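Local atomic coordinates of beta-lactamase (Chitinophaga pinensis, PDB entry 6N36), a protein that probably hydrolyses the amide bond of beta-lactam antibiotics with a pair of zinc ions, as in other metallo-beta-lactamases. Residues R155-H160 against D206-T210. Numbering follows the deposited sequence.
Sequences RQHPGH and DYAYT. With ZN (zinc ion), chain C.
Strand 150-156 ends at Gln-156; His-157 (phi/psi -128/62) bends the chain out of the strand, Pro-158 (-69/162) is extended, and Gly-159 at 136/-65 turns it into His-160. One turn of helix 203-215, residues 206-210, packs against this loop, with CA atoms 4.9 Å apart at His-157 and Thr-210 and 4.7 Å at Gly-159 and Tyr-207. Thr-210 (chi1 m) brings OG1 to 2.7 Å from Pro-158 O and 3.1 Å from Asp-206 O, one turn back; its single proton can serve either acceptor. The Pro-158 ring sits over the helix, CB 3.5 Å from Asp-206 OD2, an oxygen hydrogen-bonded to Tyr-200. Tyr-207 lays its ring face under Gly-159, a CH-pi contact with CA 3.6 Å from the centroid; a CB on Gly-159 would clash with this ring and with the preceding carbonyl. At the other end, a water accepts from Tyr-209 OH (2.7 Å) and donates to Gln-156 O (2.7 Å). His-160 (chi1 t) turns its ring away from the helix, NE2 2.1 Å from zinc, in the site completed by His-83, His-85 and waters. Its ND1 and Tyr-207 OH both hydrogen-bond Ser-187 O. This is the post-strand loop carrying a zinc histidine of the metallo-beta-lactamase fold; the shared carbonyl ties helix and ligand together, consistent with a fixed orientation of the imidazole at the metal.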
ATOM      1  N   ARG A 155      11.175   0.331  -0.716  1.00 21.02           N
ATOM      2  CA  ARG A 155      11.957  -0.829  -0.266  1.00 22.04           C
ATOM      3  C   ARG A 155      11.219  -2.092  -0.677  1.00 20.75           C
ATOM      4  O   ARG A 155      10.019  -2.189  -0.379  1.00 19.93           O
ATOM      5  CB  ARG A 155      12.251  -0.816   1.231  1.00 23.71           C
ATOM      6  CG  ARG A 155      13.063   0.373   1.727  1.00 26.04           C
ATOM      7  CD  ARG A 155      14.428   0.482   1.104  1.00 27.89           C
ATOM      8  NE  ARG A 155      15.202  -0.742   1.057  1.00 30.98           N
ATOM      9  CZ  ARG A 155      16.087  -1.134   1.977  1.00 32.19           C
ATOM     10  NH1 ARG A 155      16.272  -0.426   3.082  1.00 32.72           N
ATOM     11  NH2 ARG A 155      16.688  -2.301   1.824  1.00 33.66           N
ATOM     12  N   GLN A 156      11.906  -3.027  -1.327  1.00 20.65           N
ATOM     13  CA  GLN A 156      11.283  -4.288  -1.771  1.00 20.56           C
ATOM     14  C   GLN A 156      11.062  -5.191  -0.558  1.00 19.66           C
ATOM     15  O   GLN A 156      12.032  -5.541   0.138  1.00 20.71           O
ATOM     16  CB  GLN A 156      12.076  -4.998  -2.871  1.00 22.00           C
ATOM     17  CG  GLN A 156      12.151  -4.219  -4.173  1.00 24.84           C
ATOM     18  CD  GLN A 156      12.984  -4.981  -5.181  1.00 27.47           C
ATOM     19  OE1 GLN A 156      14.006  -5.581  -4.805  1.00 31.03           O
ATOM     20  NE2 GLN A 156      12.599  -4.936  -6.450  1.00 29.08           N
ATOM     21  N   HIS A 157       9.809  -5.586  -0.353  1.00 18.44           N
ATOM     22  CA  HIS A 157       9.351  -6.424   0.773  1.00 18.62           C
ATOM     23  C   HIS A 157       8.570  -7.589   0.189  1.00 17.74           C
ATOM     24  O   HIS A 157       7.388  -7.716   0.439  1.00 17.64           O
ATOM     25  CB  HIS A 157       8.628  -5.568   1.801  1.00 18.30           C
ATOM     26  CG  HIS A 157       9.537  -4.661   2.518  1.00 18.43           C
ATOM     27  ND1 HIS A 157       9.105  -3.483   3.084  1.00 19.01           N
ATOM     28  CD2 HIS A 157      10.868  -4.770   2.806  1.00 19.31           C
ATOM     29  CE1 HIS A 157      10.134  -2.869   3.611  1.00 20.37           C
ATOM     30  NE2 HIS A 157      11.243  -3.603   3.461  1.00 20.28           N
ATOM     31  N   PRO A 158       9.217  -8.440  -0.629  1.00 17.19           N
ATOM     32  CA  PRO A 158       8.500  -9.446  -1.399  1.00 17.99           C
ATOM     33  C   PRO A 158       7.894 -10.542  -0.510  1.00 19.14           C
ATOM     34  O   PRO A 158       8.288 -10.739   0.671  1.00 18.84           O
ATOM     35  CB  PRO A 158       9.536 -10.039  -2.292  1.00 18.46           C
ATOM     36  CG  PRO A 158      10.821  -9.843  -1.521  1.00 18.76           C
ATOM     37  CD  PRO A 158      10.666  -8.443  -0.935  1.00 18.14           C
ATOM     38  N   GLY A 159       6.942 -11.258  -1.100  1.00 19.08           N
ATOM     39  CA  GLY A 159       6.335 -12.459  -0.522  1.00 18.77           C
ATOM     40  C   GLY A 159       4.832 -12.412  -0.713  1.00 18.03           C
ATOM     41  O   GLY A 159       4.288 -13.220  -1.484  1.00 17.80           O
ATOM     42  N   HIS A 160       4.186 -11.474  -0.087  1.00 17.88           N
ATOM     43  CA  HIS A 160       2.706 -11.342  -0.224  1.00 17.82           C
ATOM     44  C   HIS A 160       2.356 -11.210  -1.717  1.00 19.96           C
ATOM     45  O   HIS A 160       1.439 -11.881  -2.200  1.00 19.74           O
ATOM     46  CB  HIS A 160       2.255 -10.141   0.607  1.00 18.93           C
ATOM     47  CG  HIS A 160       0.799 -10.018   0.615  1.00 18.68           C
ATOM     48  ND1 HIS A 160       0.015 -10.711   1.508  1.00 20.58           N
ATOM     49  CD2 HIS A 160      -0.030  -9.326  -0.184  1.00 20.39           C
ATOM     50  CE1 HIS A 160      -1.242 -10.459   1.232  1.00 19.69           C
ATOM     51  NE2 HIS A 160      -1.313  -9.629   0.216  1.00 18.57           N
ATOM     52  N   ASP A 206      11.792 -15.234  -0.046  1.00 19.79           N
ATOM     53  CA  ASP A 206      11.425 -13.808  -0.095  1.00 19.89           C
ATOM     54  C   ASP A 206      10.765 -13.405   1.221  1.00 18.64           C
ATOM     55  O   ASP A 206      11.056 -12.337   1.759  1.00 19.18           O
ATOM     56  CB  ASP A 206      10.539 -13.528  -1.302  1.00 20.35           C
ATOM     57  CG  ASP A 206      11.306 -13.257  -2.567  1.00 20.93           C
ATOM     58  OD1 ASP A 206      12.580 -13.228  -2.546  1.00 23.22           O
ATOM     59  OD2 ASP A 206      10.616 -13.083  -3.649  1.00 21.12           O
ATOM     60  N   TYR A 207       9.802 -14.177   1.709  1.00 18.70           N
ATOM     61  CA  TYR A 207       9.153 -13.848   2.987  1.00 18.98           C
ATOM     62  C   TYR A 207      10.188 -13.810   4.108  1.00 19.21           C
ATOM     63  O   TYR A 207      10.137 -12.889   4.923  1.00 19.66           O
ATOM     64  CB  TYR A 207       8.088 -14.868   3.365  1.00 19.27           C
ATOM     65  CG  TYR A 207       6.694 -14.571   2.874  1.00 19.17           C
ATOM     66  CD1 TYR A 207       5.952 -13.537   3.419  1.00 19.08           C
ATOM     67  CD2 TYR A 207       6.135 -15.326   1.861  1.00 18.06           C
ATOM     68  CE1 TYR A 207       4.645 -13.331   3.032  1.00 18.88           C
ATOM     69  CE2 TYR A 207       4.816 -15.126   1.469  1.00 19.12           C
ATOM     70  CZ  TYR A 207       4.085 -14.103   2.025  1.00 18.36           C
ATOM     71  OH  TYR A 207       2.761 -13.966   1.657  1.00 18.46           O
ATOM     72  N   ALA A 208      11.121 -14.730   4.106  1.00 19.86           N
ATOM     73  CA  ALA A 208      12.159 -14.779   5.153  1.00 20.31           C
ATOM     74  C   ALA A 208      12.989 -13.498   5.116  1.00 20.18           C
ATOM     75  O   ALA A 208      13.251 -12.851   6.166  1.00 20.77           O
ATOM     76  CB  ALA A 208      13.037 -15.971   5.028  1.00 20.98           C
ATOM     77  N   TYR A 209      13.378 -13.085   3.901  1.00 19.95           N
ATOM     78  CA  TYR A 209      14.124 -11.836   3.676  1.00 20.49           C
ATOM     79  C   TYR A 209      13.330 -10.652   4.209  1.00 19.82           C
ATOM     80  O   TYR A 209      13.824  -9.802   4.999  1.00 20.91           O
ATOM     81  CB  TYR A 209      14.508 -11.653   2.198  1.00 20.43           C
ATOM     82  CG  TYR A 209      14.931 -10.239   1.890  1.00 20.74           C
ATOM     83  CD1 TYR A 209      16.219  -9.820   2.128  1.00 22.04           C
ATOM     84  CD2 TYR A 209      14.035  -9.269   1.488  1.00 19.82           C
ATOM     85  CE1 TYR A 209      16.591  -8.515   1.962  1.00 23.74           C
ATOM     86  CE2 TYR A 209      14.385  -7.954   1.297  1.00 21.54           C
ATOM     87  CZ  TYR A 209      15.715  -7.582   1.446  1.00 22.27           C
ATOM     88  OH  TYR A 209      16.110  -6.270   1.322  1.00 25.94           O
ATOM     89  N   THR A 210      12.058 -10.572   3.822  1.00 19.11           N
ATOM     90  CA  THR A 210      11.215  -9.416   4.172  1.00 18.99           C
ATOM     91  C   THR A 210      11.043  -9.317   5.685  1.00 18.91           C
ATOM     92  O   THR A 210      11.091  -8.186   6.227  1.00 19.89           O
ATOM     93  CB  THR A 210       9.890  -9.566   3.448  1.00 18.55           C
ATOM     94  OG1 THR A 210      10.178  -9.359   2.066  1.00 19.01           O
ATOM     95  CG2 THR A 210       8.851  -8.582   3.928  1.00 19.21           C
TER
HETATM   96 ZN    ZN C 502      -3.006  -8.702  -0.648  0.90 21.90          ZN
HETATM   97  O   HOH W   1      14.255  -4.320   0.957  1.00 25.45           O
HETATM   98  O   HOH W   2      -3.437  -7.477   1.385  1.00 27.52           O
HETATM   99  O   HOH W   3      -4.917  -8.126  -1.016  1.00 29.74           O
HETATM  100  O   HOH W   4      -4.204 -10.416   0.189  1.00 28.90           O